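PDB 6WY9: acyl-CoA dehydrogenase domain protein Tcur3483 from Thermomonospora curvata, which binds FAD and probably oxidises the CH-CH bond of an acyl substrate, as acyl-CoA dehydrogenases generally do. Local coordinates for residues A[34-37]-A[38-42]; A[298-301]-A[302-306]; A[337-340]-A[341-345]. One frame throughout, in Å; residues are numbered along the deposited sequence.

Interaction 1 (A[34-37]-A[38-42]); sequences AELR and AYFNG
In the last two turns of helix 26-41, in the N-terminal acyl-CoA dehydrogenase domain, Leu36 and Phe40 stand one turn apart on the same flank and touch where Leu36 CB meets Phe40 CE2 at 4.1 Å. The phenyl ring also comes obliquely against the peptide oxygen one turn back, with CD2 3.2 Å from Leu36 O. A first torsion of -66° puts CG of Phe40 anti to the carbonyl carbon and beside the backbone N, folding the ring back along the helix. The same oxygen accepts the nearly straight bond from Phe40 N (2.9 Å, 177°), so one carbonyl is gripped by the main chain and approached obliquely by the ring. This i to i+4 pattern is that of a regular alpha-helix with an apolar stripe; the stripe faces helix 90-103, where Leu36 reaches Leu96 and Phe40 lies on Val100 and Ala103. A buried flank of this kind suits leucine and phenylalanine, and an alanine in place of Phe40 would probably leave Leu36 CB without its aromatic neighbour and open a gap toward Val100. The flanking residues carry polar ends: Arg37 makes a salt bridge with Glu99, while Tyr39 OH bonds Asp72 and its ring meets Trp74 with planes about 50° apart. Near the helix end, Asn41 N still bonds Arg37 O at 2.8 Å, and Gly42 N reaches back to Ala38 O at 3.1 Å.

Interaction 2 (A[298-301]-A[302-306]); sequences LART and YAKLE
Arg300 overlaps Lys304 through one guanidinium nitrogen, NH1, which comes within 3.6 Å of Lys304 CD, the methylene lying obliquely to the group. The two long side chains run side by side in the same direction from successive turns of helix 292-321 of the C-terminal helical domain. Arg300 starts out with CG opposite its backbone N (chi1 -163°) and then bends at chi3, which brings its end back toward Lys304. Deeper in, Lys304 CG rests 3.6 Å from Arg300 O, the carbonyl that also accepts the backbone bond from Lys304 N at 3.1 Å. On the flank turned to helices 263-286 and 326-350, Leu305 packs its CG 3.2 Å from Thr301 O, which takes the bond from Leu305 N at 2.8 Å. Thr301 is small enough for this buried place, and its hydroxyl is bonded to Asp297 O one turn back, so the polar atom is satisfied within the helix. Tyr302 turns another way: its CB sits 3.2 Å from Leu298 O, and its ring meets that of Trp276 with planes about 45° apart. Small Ala299 and Ala303 suit the face against another subunit, where Ala303 O accepts a hydrogen bond from an aromatic side chain of that neighbouring subunit. Arg300 NH1 and Lys304 NZ are only 4.3 Å apart, yet both residues form salt bridges with Asp342 of helix 326-350, so the two positive ends converge on one carboxylate, which would probably be favoured in its ionised form.

Interaction 3 (A[337-340]-A[341-345]); sequences TETH and IDVQR
Thr339 and Val343, one turn apart on helix 326-350 of the C-terminal helical domain, meet through their methyls, CG2 to CG2 at 4.0 Å, the two side chains crossing obliquely. Val343 CG2 also lies 3.2 Å from Thr339 O, which accepts the backbone bond from Val343 N at 2.9 Å. On the next flank, Gln344 runs extended beyond CG past the carbonyl of His340, its CG and CD both close to that oxygen, and brings NE2 to 4.1 Å from His340 CB.

Around this first shell, neighbouring helices and the helix's own backbone position the side chains. Branched, compact Val343 fits between Thr301 and Leu305 of helix 292-321 and Met272 of helix 263-286, while Thr339 OG1 is bonded to Tyr335 O, one turn back on the same helix, leaving its methyl to face Val343. Farther round, Glu338 is tied by a salt bridge to Arg391 and a hydrogen bond to Asn387. The side chain of His340 touches Met308 and Leu268; with CG anti to the carbonyl carbon (chi1 -56°), the imidazole folds back until one face lies over Thr337 CA, 4.0 Å above the ring plane and offset toward its rim.

How the interactions relate
Interactions 2 and 3 belong to consecutive helices, 292-321 and 326-350, that touch; the centres of the two interactions are 11 Å apart. Asp342 joins them with a salt bridge from each oxygen: OD1 to Arg300 NH2 and OD2 to Lys304 NZ, both 2.7 Å. In the same interface, Leu305 CG meets Val343 CG2 at 3.9 Å, so a polar pairing and an apolar one occur together. Interaction 1, on a helix of the N-terminal domain, is separate: its nearest atoms are about 17 Å from interaction 2 and about 18 Å from interaction 3. Toward the cofactor, the side chain of Glu338 in interaction 3 comes about 7 Å from that of the FAD-binding Glu388 and about 9 Å from the bound reduced flavin.

Interaction 1 (A[34-37]-A[38-42])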
ATOM      1  N   ALA A  34      -7.903 -37.521   6.225  1.00 48.58           N
ATOM      2  CA  ALA A  34      -6.936 -38.624   6.215  1.00 46.90           C
ATOM      3  C   ALA A  34      -7.269 -39.665   5.144  1.00 48.13           C
ATOM      4  O   ALA A  34      -6.361 -40.264   4.537  1.00 47.39           O
ATOM      5  CB  ALA A  34      -6.876 -39.285   7.603  1.00 44.42           C
ATOM      6  N   GLU A  35      -8.569 -39.922   4.942  1.00 46.91           N
ATOM      7  CA  GLU A  35      -9.029 -40.765   3.855  1.00 50.57           C
ATOM      8  C   GLU A  35      -8.590 -40.210   2.499  1.00 50.85           C
ATOM      9  O   GLU A  35      -8.128 -40.958   1.632  1.00 50.95           O
ATOM     10  CB  GLU A  35     -10.559 -40.885   3.906  1.00 53.15           C
ATOM     11  CG  GLU A  35     -11.143 -41.530   2.669  1.00 58.60           C
ATOM     12  CD  GLU A  35     -12.670 -41.650   2.700  1.00 63.36           C
ATOM     13  OE1 GLU A  35     -13.231 -42.307   1.809  1.00 66.11           O
ATOM     14  OE2 GLU A  35     -13.312 -41.096   3.610  1.00 64.73           O
ATOM     15  N   LEU A  36      -8.778 -38.910   2.278  1.00 50.20           N
ATOM     16  CA  LEU A  36      -8.471 -38.372   0.951  1.00 53.88           C
ATOM     17  C   LEU A  36      -6.974 -38.397   0.659  1.00 57.90           C
ATOM     18  O   LEU A  36      -6.586 -38.550  -0.505  1.00 60.94           O
ATOM     19  CB  LEU A  36      -9.038 -36.951   0.778  1.00 52.14           C
ATOM     20  CG  LEU A  36     -10.568 -36.847   0.601  1.00 52.85           C
ATOM     21  CD1 LEU A  36     -11.072 -35.429   0.922  1.00 52.35           C
ATOM     22  CD2 LEU A  36     -11.015 -37.280  -0.811  1.00 53.54           C
ATOM     23  N   ARG A  37      -6.116 -38.277   1.682  1.00 59.80           N
ATOM     24  CA  ARG A  37      -4.676 -38.414   1.453  1.00 61.39           C
ATOM     25  C   ARG A  37      -4.333 -39.826   1.011  1.00 62.21           C
ATOM     26  O   ARG A  37      -3.641 -40.019   0.006  1.00 63.25           O
ATOM     27  CB  ARG A  37      -3.882 -38.069   2.713  1.00 64.03           C
ATOM     28  CG  ARG A  37      -4.197 -36.719   3.311  1.00 64.41           C
ATOM     29  CD  ARG A  37      -3.288 -35.650   2.809  1.00 65.18           C
ATOM     30  NE  ARG A  37      -2.400 -35.259   3.861  1.00 64.17           N
ATOM     31  CZ  ARG A  37      -2.493 -34.159   4.610  1.00 61.20           C
ATOM     32  NH1 ARG A  37      -1.587 -33.970   5.540  1.00 59.30           N
ATOM     33  NH2 ARG A  37      -3.443 -33.259   4.429  1.00 59.87           N
ATOM     34  N   ALA A  38      -4.762 -40.833   1.778  1.00 60.49           N
ATOM     35  CA  ALA A  38      -4.570 -42.204   1.326  1.00 60.66           C
ATOM     36  C   ALA A  38      -5.036 -42.363  -0.127  1.00 60.93           C
ATOM     37  O   ALA A  38      -4.329 -42.943  -0.967  1.00 63.16           O
ATOM     38  CB  ALA A  38      -5.309 -43.165   2.260  1.00 60.69           C
ATOM     39  N   TYR A  39      -6.204 -41.811  -0.459  1.00 56.90           N
ATOM     40  CA  TYR A  39      -6.762 -42.038  -1.787  1.00 58.34           C
ATOM     41  C   TYR A  39      -5.903 -41.401  -2.885  1.00 61.86           C
ATOM     42  O   TYR A  39      -5.533 -42.067  -3.869  1.00 63.64           O
ATOM     43  CB  TYR A  39      -8.184 -41.487  -1.846  1.00 56.58           C
ATOM     44  CG  TYR A  39      -8.774 -41.479  -3.232  1.00 57.32           C
ATOM     45  CD1 TYR A  39      -9.149 -42.668  -3.857  1.00 58.71           C
ATOM     46  CD2 TYR A  39      -8.990 -40.285  -3.907  1.00 57.70           C
ATOM     47  CE1 TYR A  39      -9.724 -42.663  -5.148  1.00 59.83           C
ATOM     48  CE2 TYR A  39      -9.574 -40.269  -5.204  1.00 58.80           C
ATOM     49  CZ  TYR A  39      -9.925 -41.462  -5.813  1.00 60.15           C
ATOM     50  OH  TYR A  39     -10.492 -41.466  -7.080  1.00 61.09           O
ATOM     51  N   PHE A  40      -5.611 -40.103  -2.748  1.00 61.96           N
ATOM     52  CA  PHE A  40      -4.788 -39.418  -3.743  1.00 65.15           C
ATOM     53  C   PHE A  40      -3.393 -40.010  -3.820  1.00 69.24           C
ATOM     54  O   PHE A  40      -2.788 -40.028  -4.902  1.00 71.80           O
ATOM     55  CB  PHE A  40      -4.703 -37.921  -3.434  1.00 63.97           C
ATOM     56  CG  PHE A  40      -5.998 -37.212  -3.577  1.00 63.02           C
ATOM     57  CD1 PHE A  40      -6.840 -37.491  -4.642  1.00 63.57           C
ATOM     58  CD2 PHE A  40      -6.378 -36.239  -2.674  1.00 61.53           C
ATOM     59  CE1 PHE A  40      -8.047 -36.831  -4.790  1.00 63.29           C
ATOM     60  CE2 PHE A  40      -7.587 -35.579  -2.808  1.00 59.61           C
ATOM     61  CZ  PHE A  40      -8.428 -35.874  -3.869  1.00 61.62           C
ATOM     62  N   ASN A  41      -2.855 -40.486  -2.688  1.00 69.43           N
ATOM     63  CA  ASN A  41      -1.551 -41.133  -2.720  1.00 73.87           C
ATOM     64  C   ASN A  41      -1.575 -42.358  -3.616  1.00 78.32           C
ATOM     65  O   ASN A  41      -0.586 -42.660  -4.290  1.00 82.15           O
ATOM     66  CB  ASN A  41      -1.092 -41.521  -1.306  1.00 73.45           C
ATOM     67  CG  ASN A  41       0.307 -42.100  -1.295  1.00 77.93           C
ATOM     68  OD1 ASN A  41       1.291 -41.362  -1.304  1.00 80.50           O
ATOM     69  ND2 ASN A  41       0.408 -43.426  -1.272  1.00 79.58           N
ATOM     70  N   GLY A  42      -2.684 -43.092  -3.621  0.99 80.18           N
ATOM     71  CA  GLY A  42      -2.810 -44.244  -4.491  0.99 86.13           C
ATOM     72  C   GLY A  42      -2.983 -43.916  -5.953  0.99 92.03           C
ATOM     73  O   GLY A  42      -3.137 -44.838  -6.762  0.99 93.80           O
TER

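Interaction 2 (A[298-301]-A[302-306])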
ATOM      1  N   LEU A 298       5.492 -12.743   7.851  1.00 33.31           N
ATOM      2  CA  LEU A 298       4.606 -13.862   8.131  1.00 34.05           C
ATOM      3  C   LEU A 298       3.399 -13.418   8.956  1.00 34.63           C
ATOM      4  O   LEU A 298       2.288 -13.896   8.704  1.00 35.83           O
ATOM      5  CB  LEU A 298       5.358 -14.979   8.865  1.00 33.84           C
ATOM      6  CG  LEU A 298       6.391 -15.689   7.999  1.00 34.65           C
ATOM      7  CD1 LEU A 298       7.254 -16.562   8.962  1.00 34.29           C
ATOM      8  CD2 LEU A 298       5.669 -16.518   6.920  1.00 33.94           C
ATOM      9  N   ALA A 299       3.584 -12.455   9.869  1.00 34.52           N
ATOM     10  CA  ALA A 299       2.457 -11.931  10.667  1.00 34.31           C
ATOM     11  C   ALA A 299       1.462 -11.195   9.783  1.00 35.46           C
ATOM     12  O   ALA A 299       0.245 -11.405   9.902  1.00 34.81           O
ATOM     13  CB  ALA A 299       2.960 -10.990  11.782  1.00 31.06           C
ATOM     14  N   ARG A 300       1.965 -10.325   8.889  1.00 35.24           N
ATOM     15  CA  ARG A 300       1.087  -9.538   8.032  1.00 36.62           C
ATOM     16  C   ARG A 300       0.336 -10.430   7.056  1.00 35.74           C
ATOM     17  O   ARG A 300      -0.876 -10.277   6.880  1.00 34.00           O
ATOM     18  CB  ARG A 300       1.870  -8.459   7.253  1.00 33.87           C
ATOM     19  CG  ARG A 300       1.005  -7.350   6.662  1.00 34.93           C
ATOM     20  CD  ARG A 300       1.848  -6.308   5.807  1.00 35.15           C
ATOM     21  NE  ARG A 300       2.588  -7.038   4.773  1.00 34.92           N
ATOM     22  CZ  ARG A 300       2.043  -7.479   3.643  1.00 38.21           C
ATOM     23  NH1 ARG A 300       0.749  -7.227   3.377  1.00 37.74           N
ATOM     24  NH2 ARG A 300       2.766  -8.184   2.772  1.00 35.56           N
ATOM     25  N   THR A 301       1.019 -11.424   6.474  1.00 35.06           N
ATOM     26  CA  THR A 301       0.297 -12.314   5.565  1.00 34.23           C
ATOM     27  C   THR A 301      -0.646 -13.232   6.331  1.00 35.85           C
ATOM     28  O   THR A 301      -1.714 -13.565   5.807  1.00 36.96           O
ATOM     29  CB  THR A 301       1.249 -13.116   4.663  1.00 34.46           C
ATOM     30  OG1 THR A 301       2.243 -13.736   5.474  1.00 34.58           O
ATOM     31  CG2 THR A 301       1.928 -12.194   3.642  1.00 34.43           C
ATOM     32  N   TYR A 302      -0.280 -13.682   7.556  1.00 34.39           N
ATOM     33  CA  TYR A 302      -1.233 -14.411   8.383  1.00 34.57           C
ATOM     34  C   TYR A 302      -2.543 -13.606   8.558  1.00 35.96           C
ATOM     35  O   TYR A 302      -3.671 -14.145   8.468  1.00 35.15           O
ATOM     36  CB  TYR A 302      -0.598 -14.709   9.756  1.00 33.50           C
ATOM     37  CG  TYR A 302      -1.465 -15.457  10.747  1.00 35.57           C
ATOM     38  CD1 TYR A 302      -1.487 -16.849  10.767  1.00 39.12           C
ATOM     39  CD2 TYR A 302      -2.259 -14.785  11.698  1.00 37.24           C
ATOM     40  CE1 TYR A 302      -2.251 -17.559  11.733  1.00 41.38           C
ATOM     41  CE2 TYR A 302      -3.022 -15.489  12.634  1.00 40.56           C
ATOM     42  CZ  TYR A 302      -3.033 -16.876  12.647  1.00 42.04           C
ATOM     43  OH  TYR A 302      -3.802 -17.569  13.603  1.00 43.61           O
ATOM     44  N   ALA A 303      -2.408 -12.329   8.905  1.00 35.70           N
ATOM     45  CA  ALA A 303      -3.604 -11.534   9.207  1.00 36.17           C
ATOM     46  C   ALA A 303      -4.467 -11.357   7.959  1.00 36.01           C
ATOM     47  O   ALA A 303      -5.702 -11.386   8.052  1.00 36.00           O
ATOM     48  CB  ALA A 303      -3.214 -10.163   9.754  1.00 34.81           C
ATOM     49  N   LYS A 304      -3.829 -11.180   6.801  1.00 33.20           N
ATOM     50  CA  LYS A 304      -4.572 -10.975   5.553  1.00 35.57           C
ATOM     51  C   LYS A 304      -5.199 -12.274   5.058  1.00 36.80           C
ATOM     52  O   LYS A 304      -6.308 -12.253   4.501  1.00 36.06           O
ATOM     53  CB  LYS A 304      -3.666 -10.363   4.485  1.00 34.58           C
ATOM     54  CG  LYS A 304      -3.340  -8.844   4.751  1.00 34.85           C
ATOM     55  CD  LYS A 304      -2.693  -8.223   3.532  1.00 36.23           C
ATOM     56  CE  LYS A 304      -3.709  -8.087   2.394  1.00 37.15           C
ATOM     57  NZ  LYS A 304      -3.031  -7.318   1.311  1.00 38.63           N
ATOM     58  N   LEU A 305      -4.494 -13.406   5.254  1.00 36.92           N
ATOM     59  CA  LEU A 305      -5.047 -14.731   4.987  1.00 36.52           C
ATOM     60  C   LEU A 305      -6.182 -15.067   5.922  1.00 36.40           C
ATOM     61  O   LEU A 305      -7.100 -15.788   5.516  1.00 35.28           O
ATOM     62  CB  LEU A 305      -3.976 -15.840   5.095  1.00 36.45           C
ATOM     63  CG  LEU A 305      -3.000 -15.850   3.890  1.00 35.50           C
ATOM     64  CD1 LEU A 305      -1.757 -16.735   4.247  1.00 35.75           C
ATOM     65  CD2 LEU A 305      -3.669 -16.341   2.569  1.00 35.08           C
ATOM     66  N   GLU A 306      -6.110 -14.640   7.194  1.00 35.95           N
ATOM     67  CA  GLU A 306      -7.235 -14.896   8.080  1.00 37.60           C
ATOM     68  C   GLU A 306      -8.493 -14.184   7.580  1.00 36.69           C
ATOM     69  O   GLU A 306      -9.559 -14.793   7.510  1.00 38.01           O
ATOM     70  CB  GLU A 306      -6.945 -14.480   9.519  1.00 40.18           C
ATOM     71  CG  GLU A 306      -8.194 -14.663  10.344  1.00 47.47           C
ATOM     72  CD  GLU A 306      -8.041 -14.265  11.801  1.00 52.14           C
ATOM     73  OE1 GLU A 306      -7.013 -14.627  12.408  1.00 51.77           O
ATOM     74  OE2 GLU A 306      -8.962 -13.591  12.327  1.00 54.80           O
TER

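Interaction 3 (A[337-340]-A[341-345])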
ATOM      1  N   THR A 337      -8.201 -12.365  -4.401  1.00 38.31           N
ATOM      2  CA  THR A 337      -7.199 -12.475  -5.474  1.00 35.63           C
ATOM      3  C   THR A 337      -6.018 -11.496  -5.282  1.00 36.23           C
ATOM      4  O   THR A 337      -4.857 -11.847  -5.576  1.00 35.66           O
ATOM      5  CB  THR A 337      -7.859 -12.291  -6.863  1.00 34.56           C
ATOM      6  OG1 THR A 337      -8.485 -10.998  -6.950  1.00 34.08           O
ATOM      7  CG2 THR A 337      -8.915 -13.379  -7.091  1.00 34.15           C
ATOM      8  N   GLU A 338      -6.253 -10.285  -4.759  1.00 34.91           N
ATOM      9  CA  GLU A 338      -5.097  -9.429  -4.489  1.00 34.50           C
ATOM     10  C   GLU A 338      -4.281  -9.952  -3.311  1.00 35.16           C
ATOM     11  O   GLU A 338      -3.041  -9.824  -3.295  1.00 34.49           O
ATOM     12  CB  GLU A 338      -5.550  -7.963  -4.276  1.00 33.51           C
ATOM     13  CG  GLU A 338      -6.128  -7.433  -5.648  1.00 35.33           C
ATOM     14  CD  GLU A 338      -6.865  -6.127  -5.527  1.00 38.54           C
ATOM     15  OE1 GLU A 338      -6.947  -5.570  -4.405  1.00 37.98           O
ATOM     16  OE2 GLU A 338      -7.432  -5.699  -6.544  1.00 38.14           O
ATOM     17  N   THR A 339      -4.950 -10.552  -2.325  1.00 33.98           N
ATOM     18  CA  THR A 339      -4.223 -11.175  -1.226  1.00 32.80           C
ATOM     19  C   THR A 339      -3.379 -12.361  -1.705  1.00 33.39           C
ATOM     20  O   THR A 339      -2.256 -12.538  -1.234  1.00 32.70           O
ATOM     21  CB  THR A 339      -5.204 -11.595  -0.130  1.00 35.75           C
ATOM     22  OG1 THR A 339      -5.827 -10.421   0.408  1.00 36.68           O
ATOM     23  CG2 THR A 339      -4.489 -12.337   1.022  1.00 36.42           C
ATOM     24  N   HIS A 340      -3.876 -13.178  -2.648  1.00 32.89           N
ATOM     25  CA  HIS A 340      -3.016 -14.260  -3.151  1.00 35.20           C
ATOM     26  C   HIS A 340      -1.705 -13.718  -3.713  1.00 34.51           C
ATOM     27  O   HIS A 340      -0.632 -14.301  -3.482  1.00 34.36           O
ATOM     28  CB  HIS A 340      -3.705 -15.094  -4.234  1.00 35.12           C
ATOM     29  CG  HIS A 340      -5.015 -15.672  -3.807  1.00 37.15           C
ATOM     30  ND1 HIS A 340      -5.900 -16.243  -4.696  1.00 40.75           N
ATOM     31  CD2 HIS A 340      -5.601 -15.750  -2.586  1.00 38.25           C
ATOM     32  CE1 HIS A 340      -6.984 -16.641  -4.043  1.00 41.20           C
ATOM     33  NE2 HIS A 340      -6.831 -16.342  -2.762  1.00 38.45           N
ATOM     34  N   ILE A 341      -1.771 -12.610  -4.470  1.00 34.50           N
ATOM     35  CA  ILE A 341      -0.559 -12.003  -5.027  1.00 35.96           C
ATOM     36  C   ILE A 341       0.336 -11.433  -3.919  1.00 35.79           C
ATOM     37  O   ILE A 341       1.567 -11.558  -3.971  1.00 35.74           O
ATOM     38  CB  ILE A 341      -0.920 -10.910  -6.053  1.00 37.22           C
ATOM     39  CG1 ILE A 341      -1.486 -11.505  -7.339  1.00 41.89           C
ATOM     40  CG2 ILE A 341       0.344 -10.102  -6.466  1.00 37.82           C
ATOM     41  CD1 ILE A 341      -2.145 -10.388  -8.194  1.00 43.12           C
ATOM     42  N   ASP A 342      -0.250 -10.715  -2.959  1.00 36.36           N
ATOM     43  CA  ASP A 342       0.540 -10.207  -1.825  1.00 37.80           C
ATOM     44  C   ASP A 342       1.290 -11.351  -1.118  1.00 35.22           C
ATOM     45  O   ASP A 342       2.496 -11.269  -0.857  1.00 34.01           O
ATOM     46  CB  ASP A 342      -0.425  -9.489  -0.866  1.00 40.36           C
ATOM     47  CG  ASP A 342       0.268  -8.831   0.320  1.00 42.17           C
ATOM     48  OD1 ASP A 342       1.522  -8.802   0.430  1.00 41.91           O
ATOM     49  OD2 ASP A 342      -0.501  -8.353   1.181  1.00 42.79           O
ATOM     50  N   VAL A 343       0.590 -12.449  -0.839  1.00 34.87           N
ATOM     51  CA  VAL A 343       1.233 -13.581  -0.176  1.00 35.33           C
ATOM     52  C   VAL A 343       2.320 -14.211  -1.073  1.00 36.30           C
ATOM     53  O   VAL A 343       3.417 -14.585  -0.605  1.00 35.64           O
ATOM     54  CB  VAL A 343       0.140 -14.588   0.232  1.00 36.42           C
ATOM     55  CG1 VAL A 343       0.765 -15.892   0.800  1.00 36.98           C
ATOM     56  CG2 VAL A 343      -0.802 -13.944   1.273  1.00 34.35           C
ATOM     57  N   GLN A 344       2.031 -14.359  -2.368  1.00 35.47           N
ATOM     58  CA  GLN A 344       3.046 -14.871  -3.282  1.00 36.48           C
ATOM     59  C   GLN A 344       4.297 -14.005  -3.261  1.00 36.86           C
ATOM     60  O   GLN A 344       5.407 -14.532  -3.214  1.00 37.47           O
ATOM     61  CB  GLN A 344       2.478 -14.988  -4.709  1.00 35.16           C
ATOM     62  CG  GLN A 344       1.474 -16.170  -4.824  1.00 37.05           C
ATOM     63  CD  GLN A 344       0.453 -16.045  -5.964  1.00 37.60           C
ATOM     64  OE1 GLN A 344       0.502 -15.102  -6.765  1.00 38.81           O
ATOM     65  NE2 GLN A 344      -0.511 -16.992  -6.014  1.00 38.29           N
ATOM     66  N   ARG A 345       4.140 -12.671  -3.349  1.00 37.87           N
ATOM     67  CA  ARG A 345       5.309 -11.787  -3.337  1.00 37.70           C
ATOM     68  C   ARG A 345       6.081 -11.960  -2.051  1.00 34.54           C
ATOM     69  O   ARG A 345       7.310 -12.052  -2.047  1.00 33.29           O
ATOM     70  CB  ARG A 345       4.900 -10.306  -3.439  1.00 38.16           C
ATOM     71  CG  ARG A 345       4.410  -9.836  -4.818  1.00 41.13           C
ATOM     72  CD  ARG A 345       3.866  -8.386  -4.712  1.00 40.77           C
ATOM     73  NE  ARG A 345       4.888  -7.423  -4.254  1.00 40.08           N
ATOM     74  CZ  ARG A 345       4.873  -6.149  -4.622  1.00 39.61           C
ATOM     75  NH1 ARG A 345       3.930  -5.717  -5.447  1.00 37.36           N
ATOM     76  NH2 ARG A 345       5.776  -5.303  -4.178  1.00 39.97           N
TER